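Local coordinates for protein putative angiotensinogen (Lampetra fluviatilis, PDB 5INW) that is a serpin that binds heparin and, with its aid, inhibits thrombin, seen here after cleavage of its reactive loop, at residues G172-F177 with I242-Y247; N210-M215 with S232-D237; I393-V398 with A410-G415. The protein carries 1 engineered substitution. All blocks are in the same frame, centred on the assembly; numbering follows the deposited sequence.

The three contacts illustrate how a cleaved serpin is assembled around its large central sheet. Contact 2 is nested within the chain loop closed by contact 1, and contact 3 follows later in sequence. Contacts 1 and 3 have centres about 9 Å apart and lie in the same sheet, where strands 238-251 and 405-417 are neighbours. Contact 3 is the pairing made when the reactive loop inserts after cleavage, and contact 1 continues the sheet on the other side of strand 238-251. Contact 2 lies about 16 Å, centre to centre, from each of the others; its helix 208-221 meets contact 1 where Met215 packs on Phe177, whereas contacts 2 and 3 do not touch.

Contact 1: residues G172-F177 with I242-Y247; sequences GKNVVF and IVNVIY
At Gly172 two antiparallel strands run side by side, their axes coming within 4.7 Å at 166°. The glycine sits opposite Ile246 in a non-hydrogen-bonded pair, its CA in CA-H...O contact with Val245 O. Lys173 and Val245 form a hydrogen-bonded pair, with N of Lys173 3.0 Å from O of Val245 and the reciprocal bond equally long. The CB of Lys173 meets CG2 of Val245 at 3.9 Å before the bent chain leads away, its NZ making weak bonds to the carbonyls of Asn174 and Lys197. Next comes the polar centre, the non-hydrogen-bonded pair of Asn174 and Asn244. CG of Asn174 is anti to the carbonyl carbon (chi1 -55°) and that of Asn244 anti to its backbone N, which brings the two amides together. They cross obliquely, their planes 53° apart, and ND2 of Asn244 donates to OD1 of Asn174 over 2.9 Å. The bond is almost straight and lies in the amide plane of the donor, yet reaches the acceptor from above its carbonyl plane. ND2 of Asn174 binds Phe196 O and OD1 of Asn244 binds Ser112 OG, so outside partners hold both amides. Val175 and Val243 are the next hydrogen-bonded pair, N to O 2.8 Å both ways, and Val176 sets CG2 against CG1 of Ile242 at 4.2 Å. Phe177 turns its ring edge to Val243 CG2, while Val175 CG1 lies over one face toward the rim. Helix 208-221 covers the side of Val175 and Phe177; helix 110-122 backs that of Asn174, Asn244 and Ile242, and strand 405-417 pairs along the far edge of 242-247.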
loop_
_atom_site.group_PDB
_atom_site.type_symbol
_atom_site.label_atom_id
_atom_site.label_comp_id
_atom_site.label_asym_id
_atom_site.label_seq_id
_atom_site.Cartn_x
_atom_site.Cartn_y
_atom_site.Cartn_z
ATOM N N GLY A 172 -4.889 -9.080 6.012
ATOM C CA GLY A 172 -3.804 -8.314 6.579
ATOM C C GLY A 172 -3.312 -8.942 7.873
ATOM O O GLY A 172 -4.115 -9.374 8.716
ATOM N N LYS A 173 -1.997 -8.981 8.051
ATOM C CA LYS A 173 -1.395 -9.638 9.184
ATOM C C LYS A 173 -0.244 -8.784 9.650
ATOM O O LYS A 173 0.623 -8.452 8.873
ATOM C CB LYS A 173 -0.934 -11.042 8.747
ATOM C CG LYS A 173 -0.624 -12.009 9.870
ATOM C CD LYS A 173 -1.860 -12.618 10.534
ATOM C CE LYS A 173 -1.570 -13.035 11.994
ATOM N NZ LYS A 173 -1.571 -11.893 12.977
ATOM N N ASN A 174 -0.247 -8.423 10.923
ATOM C CA ASN A 174 0.943 -7.931 11.600
ATOM C C ASN A 174 1.648 -9.019 12.395
ATOM O O ASN A 174 1.023 -9.863 13.019
ATOM C CB ASN A 174 0.587 -6.859 12.580
ATOM C CG ASN A 174 -0.174 -5.754 11.944
ATOM O OD1 ASN A 174 0.322 -5.038 11.045
ATOM N ND2 ASN A 174 -1.384 -5.565 12.425
ATOM N N VAL A 175 2.972 -8.968 12.384
ATOM C CA VAL A 175 3.806 -9.893 13.150
ATOM C C VAL A 175 4.945 -9.119 13.736
ATOM O O VAL A 175 5.476 -8.231 13.065
ATOM C CB VAL A 175 4.347 -11.040 12.285
ATOM C CG1 VAL A 175 5.126 -12.019 13.146
ATOM C CG2 VAL A 175 3.186 -11.800 11.641
ATOM N N VAL A 176 5.255 -9.389 15.002
ATOM C CA VAL A 176 6.315 -8.708 15.689
ATOM C C VAL A 176 7.267 -9.713 16.298
ATOM O O VAL A 176 6.925 -10.513 17.206
ATOM C CB VAL A 176 5.776 -7.752 16.777
ATOM C CG1 VAL A 176 6.923 -7.116 17.557
ATOM C CG2 VAL A 176 4.870 -6.661 16.159
ATOM N N PHE A 177 8.498 -9.666 15.828
ATOM C CA PHE A 177 9.555 -10.495 16.397
ATOM C C PHE A 177 10.383 -9.674 17.381
ATOM O O PHE A 177 10.669 -8.505 17.133
ATOM C CB PHE A 177 10.439 -11.045 15.270
ATOM C CG PHE A 177 9.700 -11.837 14.258
ATOM C CD1 PHE A 177 9.311 -13.140 14.540
ATOM C CD2 PHE A 177 9.371 -11.266 13.003
ATOM C CE1 PHE A 177 8.643 -13.907 13.604
ATOM C CE2 PHE A 177 8.680 -12.038 12.037
ATOM C CZ PHE A 177 8.302 -13.369 12.354
ATOM N N ILE A 242 9.351 -5.623 12.974
ATOM C CA ILE A 242 7.897 -5.497 12.864
ATOM C C ILE A 242 7.557 -5.730 11.422
ATOM O O ILE A 242 8.244 -5.262 10.579
ATOM C CB ILE A 242 7.445 -4.064 13.228
ATOM C CG1 ILE A 242 7.660 -3.828 14.732
ATOM C CG2 ILE A 242 5.986 -3.795 12.893
ATOM C CD1 ILE A 242 7.720 -2.365 15.113
ATOM N N VAL A 243 6.479 -6.449 11.166
ATOM C CA VAL A 243 6.097 -6.851 9.801
ATOM C C VAL A 243 4.616 -6.639 9.617
ATOM O O VAL A 243 3.809 -7.073 10.432
ATOM C CB VAL A 243 6.376 -8.354 9.577
ATOM C CG1 VAL A 243 5.684 -8.861 8.332
ATOM C CG2 VAL A 243 7.870 -8.603 9.557
ATOM N N ASN A 244 4.257 -5.939 8.569
ATOM C CA ASN A 244 2.897 -6.006 8.055
ATOM C C ASN A 244 2.986 -6.608 6.665
ATOM O O ASN A 244 3.842 -6.244 5.858
ATOM C CB ASN A 244 2.223 -4.631 7.919
ATOM C CG ASN A 244 0.870 -4.752 7.316
ATOM O OD1 ASN A 244 0.715 -4.792 6.096
ATOM N ND2 ASN A 244 -0.114 -4.987 8.162
ATOM N N VAL A 245 2.056 -7.494 6.404
ATOM C CA VAL A 245 1.723 -7.873 5.048
ATOM C C VAL A 245 0.235 -7.662 4.795
ATOM O O VAL A 245 -0.579 -7.811 5.688
ATOM C CB VAL A 245 2.064 -9.335 4.750
ATOM C CG1 VAL A 245 3.486 -9.573 5.142
ATOM C CG2 VAL A 245 1.144 -10.274 5.505
ATOM N N ILE A 246 -0.087 -7.483 3.525
ATOM C CA ILE A 246 -1.440 -7.285 3.077
ATOM C C ILE A 246 -1.555 -7.863 1.686
ATOM O O ILE A 246 -0.689 -7.648 0.829
ATOM C CB ILE A 246 -1.742 -5.816 3.181
ATOM C CG1 ILE A 246 -3.085 -5.457 2.647
ATOM C CG2 ILE A 246 -0.697 -4.997 2.449
ATOM C CD1 ILE A 246 -3.401 -4.056 3.140
ATOM N N TYR A 247 -2.615 -8.634 1.498
ATOM C CA TYR A 247 -2.877 -9.374 0.291
ATOM C C TYR A 247 -4.288 -9.089 -0.152
ATOM O O TYR A 247 -5.206 -9.263 0.653
ATOM C CB TYR A 247 -2.769 -10.866 0.556
ATOM C CG TYR A 247 -3.176 -11.714 -0.629
ATOM C CD1 TYR A 247 -2.279 -11.985 -1.611
ATOM C CD2 TYR A 247 -4.489 -12.214 -0.771
ATOM C CE1 TYR A 247 -2.631 -12.749 -2.699
ATOM C CE2 TYR A 247 -4.873 -12.966 -1.869
ATOM C CZ TYR A 247 -3.924 -13.236 -2.842
ATOM O OH TYR A 247 -4.172 -13.998 -3.983
#

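Contact 2: residues N210-M215 with S232-D237; sequences NAVELM and SDVDTD
Residues 210-215 form part of a regular helix, with the amide of Leu214 bonded to Asn210 O and that of Met215 to Ala211 O, whereas 232-237 is irregular and nearly extended through Asp233 and Val234. The backbones come nearest at Val212 and Asp233, whose CA atoms lie 6.4 Å apart, and no hydrogen bond joins them. What holds the segments together is therefore van der Waals packing, carried by three small aliphatic side chains. Val212 points from the helix at the loop. With CG1 anti to its backbone N (chi1 173°), it spreads both methyls over the loop backbone: CG2 rests 3.8 Å from the carbonyl oxygen of Ser232, and CG1 lies alongside the same atom. The CG2 methyl also reaches the main chain of Asp233, at 4.0 Å from its CA. Val234 answers from the loop. Its chi1 of 71° places CG1 between backbone N and carbonyl carbon, turned to the helix, and this one methyl meets Ala211 CB and Val212 CG2, each at 4.0 Å, on two successive helix residues. Ser232 and Asp233, by contrast, direct their CB atoms away from the helix, leaving a polar outer side to the loop. Phe205 adds to the apolar patch by touching both Met215 and Val234, and Ile231 packs on Val212. In serpin terms this is helix F with the connection that follows it, folding back along the helix before entering strand 3 of the central sheet A.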
loop_
_atom_site.group_PDB
_atom_site.type_symbol
_atom_site.label_atom_id
_atom_site.label_comp_id
_atom_site.label_asym_id
_atom_site.label_seq_id
_atom_site.Cartn_x
_atom_site.Cartn_y
_atom_site.Cartn_z
ATOM N N ASN A 210 19.583 -18.957 10.673
ATOM C CA ASN A 210 18.390 -19.616 11.168
ATOM C C ASN A 210 17.302 -18.654 11.525
ATOM O O ASN A 210 16.126 -18.940 11.280
ATOM C CB ASN A 210 18.707 -20.526 12.348
ATOM C CG ASN A 210 19.390 -21.793 11.902
ATOM O OD1 ASN A 210 19.088 -22.336 10.831
ATOM N ND2 ASN A 210 20.307 -22.289 12.712
ATOM N N ALA A 211 17.688 -17.525 12.101
ATOM C CA ALA A 211 16.711 -16.468 12.416
ATOM C C ALA A 211 15.840 -16.029 11.180
ATOM O O ALA A 211 14.631 -15.930 11.305
ATOM C CB ALA A 211 17.413 -15.271 13.052
ATOM N N VAL A 212 16.461 -15.832 10.012
ATOM C CA VAL A 212 15.747 -15.531 8.790
ATOM C C VAL A 212 14.826 -16.679 8.370
ATOM O O VAL A 212 13.705 -16.445 7.993
ATOM C CB VAL A 212 16.704 -15.153 7.620
ATOM C CG1 VAL A 212 15.968 -15.013 6.284
ATOM C CG2 VAL A 212 17.378 -13.837 7.909
ATOM N N GLU A 213 15.291 -17.911 8.436
ATOM C CA GLU A 213 14.462 -19.058 8.060
ATOM C C GLU A 213 13.276 -19.217 8.982
ATOM O O GLU A 213 12.190 -19.603 8.528
ATOM C CB GLU A 213 15.256 -20.347 8.130
ATOM C CG GLU A 213 16.378 -20.444 7.111
ATOM C CD GLU A 213 17.200 -21.695 7.335
ATOM O OE1 GLU A 213 16.582 -22.714 7.744
ATOM O OE2 GLU A 213 18.444 -21.635 7.131
ATOM N N LEU A 214 13.501 -18.952 10.272
ATOM C CA LEU A 214 12.463 -19.107 11.286
ATOM C C LEU A 214 11.431 -18.024 11.108
ATOM O O LEU A 214 10.229 -18.316 11.046
ATOM C CB LEU A 214 13.036 -19.066 12.711
ATOM C CG LEU A 214 13.851 -20.295 13.184
ATOM C CD1 LEU A 214 14.736 -20.001 14.374
ATOM C CD2 LEU A 214 12.962 -21.465 13.519
ATOM N N MET A 215 11.877 -16.787 10.978
ATOM C CA MET A 215 10.937 -15.701 10.801
ATOM C C MET A 215 10.062 -15.909 9.551
ATOM O O MET A 215 8.825 -15.845 9.636
ATOM C CB MET A 215 11.650 -14.396 10.750
ATOM C CG MET A 215 12.259 -13.969 12.085
ATOM S SD MET A 215 13.496 -12.660 11.857
ATOM C CE MET A 215 12.512 -11.230 12.064
ATOM N N SER A 232 15.009 -11.011 4.307
ATOM C CA SER A 232 16.254 -11.436 3.642
ATOM C C SER A 232 17.446 -11.534 4.592
ATOM O O SER A 232 18.255 -12.445 4.455
ATOM C CB SER A 232 16.607 -10.467 2.513
ATOM O OG SER A 232 16.561 -9.121 2.968
ATOM N N ASP A 233 17.529 -10.620 5.558
ATOM C CA ASP A 233 18.731 -10.427 6.369
ATOM C C ASP A 233 18.293 -9.891 7.723
ATOM O O ASP A 233 17.263 -9.225 7.825
ATOM C CB ASP A 233 19.662 -9.422 5.627
ATOM C CG ASP A 233 21.172 -9.613 5.893
ATOM O OD1 ASP A 233 21.584 -10.104 6.968
ATOM O OD2 ASP A 233 21.971 -9.186 5.022
ATOM N N VAL A 234 19.089 -10.170 8.750
ATOM C CA VAL A 234 18.865 -9.643 10.093
ATOM C C VAL A 234 20.182 -9.528 10.841
ATOM O O VAL A 234 20.943 -10.491 10.936
ATOM C CB VAL A 234 17.846 -10.509 10.871
ATOM C CG1 VAL A 234 18.426 -11.869 11.258
ATOM C CG2 VAL A 234 17.335 -9.784 12.097
ATOM N N ASP A 235 20.443 -8.337 11.366
ATOM C CA ASP A 235 21.612 -8.055 12.219
ATOM C C ASP A 235 21.536 -8.845 13.543
ATOM O O ASP A 235 20.439 -9.151 14.036
ATOM C CB ASP A 235 21.665 -6.537 12.507
ATOM C CG ASP A 235 23.061 -6.019 12.736
ATOM O OD1 ASP A 235 23.871 -6.044 11.786
ATOM O OD2 ASP A 235 23.342 -5.538 13.856
ATOM N N THR A 236 22.697 -9.215 14.085
ATOM C CA THR A 236 22.833 -9.766 15.457
ATOM C C THR A 236 22.271 -8.813 16.521
ATOM O O THR A 236 21.487 -9.225 17.405
ATOM C CB THR A 236 24.331 -10.005 15.757
ATOM O OG1 THR A 236 24.837 -10.972 14.816
ATOM C CG2 THR A 236 24.607 -10.458 17.249
ATOM N N ASP A 237 22.663 -7.541 16.393
ATOM C CA ASP A 237 22.244 -6.465 17.306
ATOM C C ASP A 237 20.842 -5.929 17.012
ATOM O O ASP A 237 20.430 -4.901 17.544
ATOM C CB ASP A 237 23.248 -5.298 17.266
ATOM C CG ASP A 237 24.699 -5.723 17.616
ATOM O OD1 ASP A 237 24.995 -6.953 17.758
ATOM O OD2 ASP A 237 25.545 -4.799 17.744
#

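Contact 3: residues I393-V398 with A410-G415; sequences ITHKSV and AETVVG
ND1 of His395 and OG1 of Thr412 share a 3.0 Å hydrogen bond, with the hydroxyl oxygen at the ring edge and in its plane. CG anti to the backbone N (chi1 -175°) swings the imidazole over toward the neighbouring strand, where CE1 meets Ala410 CB at 3.9 Å. On the opposite side of the sheet Lys396 and Glu411 run side by side, but NZ and OE1 stay 5.3 Å apart, so any attraction is long-range; the nearer touch is Lys396 CB on Glu411 OE1. Thr394 sets OG1 against Val413 CB at 3.6 Å, and Ile393 CG1 packs beside Val414 CG1. Between the antiparallel strands, the main chains of Thr394 and Val413 and of Lys396 and Glu411 form hydrogen-bonded pairs. In this hairpin of a cleaved serpin, 389-401 is strand 5 of sheet A and 405-417 the reactive loop inserted as strand 4. Ring and hydroxyl are held in turn by the start of helix 110-122 and the residue before it: NE2 of His395 accepts from the amide of Ser109, and Thr412 OG1 bonds to Ser112 OG. The same helix supplies Ile113 and Ala116, and Phe26 of the separate C-terminal peptide chain packs on Ala410.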
loop_
_atom_site.group_PDB
_atom_site.type_symbol
_atom_site.label_atom_id
_atom_site.label_comp_id
_atom_site.label_asym_id
_atom_site.label_seq_id
_atom_site.Cartn_x
_atom_site.Cartn_y
_atom_site.Cartn_z
ATOM N N ILE A 393 13.459 0.655 7.351
ATOM C CA ILE A 393 12.089 0.363 6.906
ATOM C C ILE A 393 11.974 0.127 5.405
ATOM O O ILE A 393 12.201 1.022 4.620
ATOM C CB ILE A 393 11.153 1.528 7.204
ATOM C CG1 ILE A 393 11.107 1.799 8.692
ATOM C CG2 ILE A 393 9.750 1.223 6.729
ATOM C CD1 ILE A 393 10.081 2.858 9.076
ATOM N N THR A 394 11.637 -1.084 5.015
ATOM C CA THR A 394 11.481 -1.392 3.610
ATOM C C THR A 394 9.999 -1.498 3.331
ATOM O O THR A 394 9.209 -1.629 4.247
ATOM C CB THR A 394 12.290 -2.653 3.203
ATOM O OG1 THR A 394 12.083 -3.729 4.125
ATOM C CG2 THR A 394 13.748 -2.328 3.269
ATOM N N HIS A 395 9.635 -1.337 2.069
ATOM C CA HIS A 395 8.290 -1.563 1.605
ATOM C C HIS A 395 8.420 -2.179 0.254
ATOM O O HIS A 395 9.157 -1.720 -0.541
ATOM C CB HIS A 395 7.478 -0.288 1.529
ATOM C CG HIS A 395 6.062 -0.537 1.161
ATOM N ND1 HIS A 395 5.118 -0.946 2.072
ATOM C CD2 HIS A 395 5.450 -0.550 -0.038
ATOM C CE1 HIS A 395 3.977 -1.160 1.453
ATOM N NE2 HIS A 395 4.151 -0.918 0.173
ATOM N N LYS A 396 7.725 -3.266 0.028
ATOM C CA LYS A 396 7.817 -4.056 -1.206
ATOM C C LYS A 396 6.366 -4.375 -1.623
ATOM O O LYS A 396 5.515 -4.701 -0.767
ATOM C CB LYS A 396 8.614 -5.312 -0.890
ATOM C CG LYS A 396 9.314 -5.957 -2.057
ATOM C CD LYS A 396 8.430 -6.963 -2.832
ATOM C CE LYS A 396 9.123 -7.476 -4.098
ATOM N NZ LYS A 396 8.733 -8.874 -4.414
ATOM N N SER A 397 6.038 -4.225 -2.902
ATOM C CA SER A 397 4.657 -4.489 -3.375
ATOM C C SER A 397 4.578 -5.046 -4.777
ATOM O O SER A 397 5.464 -4.813 -5.553
ATOM C CB SER A 397 3.841 -3.207 -3.291
ATOM O OG SER A 397 4.478 -2.244 -4.101
ATOM N N VAL A 398 3.523 -5.785 -5.091
ATOM C CA VAL A 398 3.337 -6.368 -6.411
ATOM C C VAL A 398 1.905 -6.175 -6.936
ATOM O O VAL A 398 0.963 -6.280 -6.174
ATOM C CB VAL A 398 3.609 -7.870 -6.409
ATOM C CG1 VAL A 398 3.618 -8.415 -7.853
ATOM C CG2 VAL A 398 4.918 -8.182 -5.730
ATOM N N ALA A 410 1.469 -6.458 -0.584
ATOM C CA ALA A 410 2.464 -5.540 -0.031
ATOM C C ALA A 410 3.037 -6.099 1.249
ATOM O O ALA A 410 2.403 -6.887 1.910
ATOM C CB ALA A 410 1.852 -4.168 0.247
ATOM N N GLU A 411 4.219 -5.620 1.609
ATOM C CA GLU A 411 4.994 -6.092 2.763
ATOM C C GLU A 411 5.777 -4.904 3.288
ATOM O O GLU A 411 6.558 -4.325 2.532
ATOM C CB GLU A 411 6.043 -7.033 2.254
ATOM C CG GLU A 411 5.562 -8.192 1.399
ATOM C CD GLU A 411 6.703 -9.077 0.929
ATOM O OE1 GLU A 411 7.866 -8.605 0.799
ATOM O OE2 GLU A 411 6.421 -10.261 0.668
ATOM N N THR A 412 5.558 -4.534 4.547
ATOM C CA THR A 412 6.373 -3.543 5.204
ATOM C C THR A 412 7.123 -4.208 6.342
ATOM O O THR A 412 6.538 -4.912 7.149
ATOM C CB THR A 412 5.493 -2.488 5.786
ATOM O OG1 THR A 412 4.589 -2.072 4.755
ATOM C CG2 THR A 412 6.304 -1.324 6.324
ATOM N N VAL A 413 8.422 -3.951 6.398
ATOM C CA VAL A 413 9.314 -4.497 7.387
ATOM C C VAL A 413 10.020 -3.336 8.100
ATOM O O VAL A 413 10.575 -2.474 7.445
ATOM C CB VAL A 413 10.342 -5.449 6.734
ATOM C CG1 VAL A 413 11.305 -6.011 7.766
ATOM C CG2 VAL A 413 9.632 -6.582 6.098
ATOM N N VAL A 414 10.080 -3.391 9.440
ATOM C CA VAL A 414 10.753 -2.386 10.260
ATOM C C VAL A 414 11.777 -3.087 11.109
ATOM O O VAL A 414 11.472 -4.091 11.717
ATOM C CB VAL A 414 9.769 -1.682 11.192
ATOM C CG1 VAL A 414 10.455 -0.526 11.913
ATOM C CG2 VAL A 414 8.572 -1.136 10.402
ATOM N N GLY A 415 13.006 -2.596 11.139
ATOM C CA GLY A 415 14.042 -3.259 11.936
ATOM C C GLY A 415 14.416 -2.307 13.022
ATOM O O GLY A 415 14.695 -1.138 12.729
#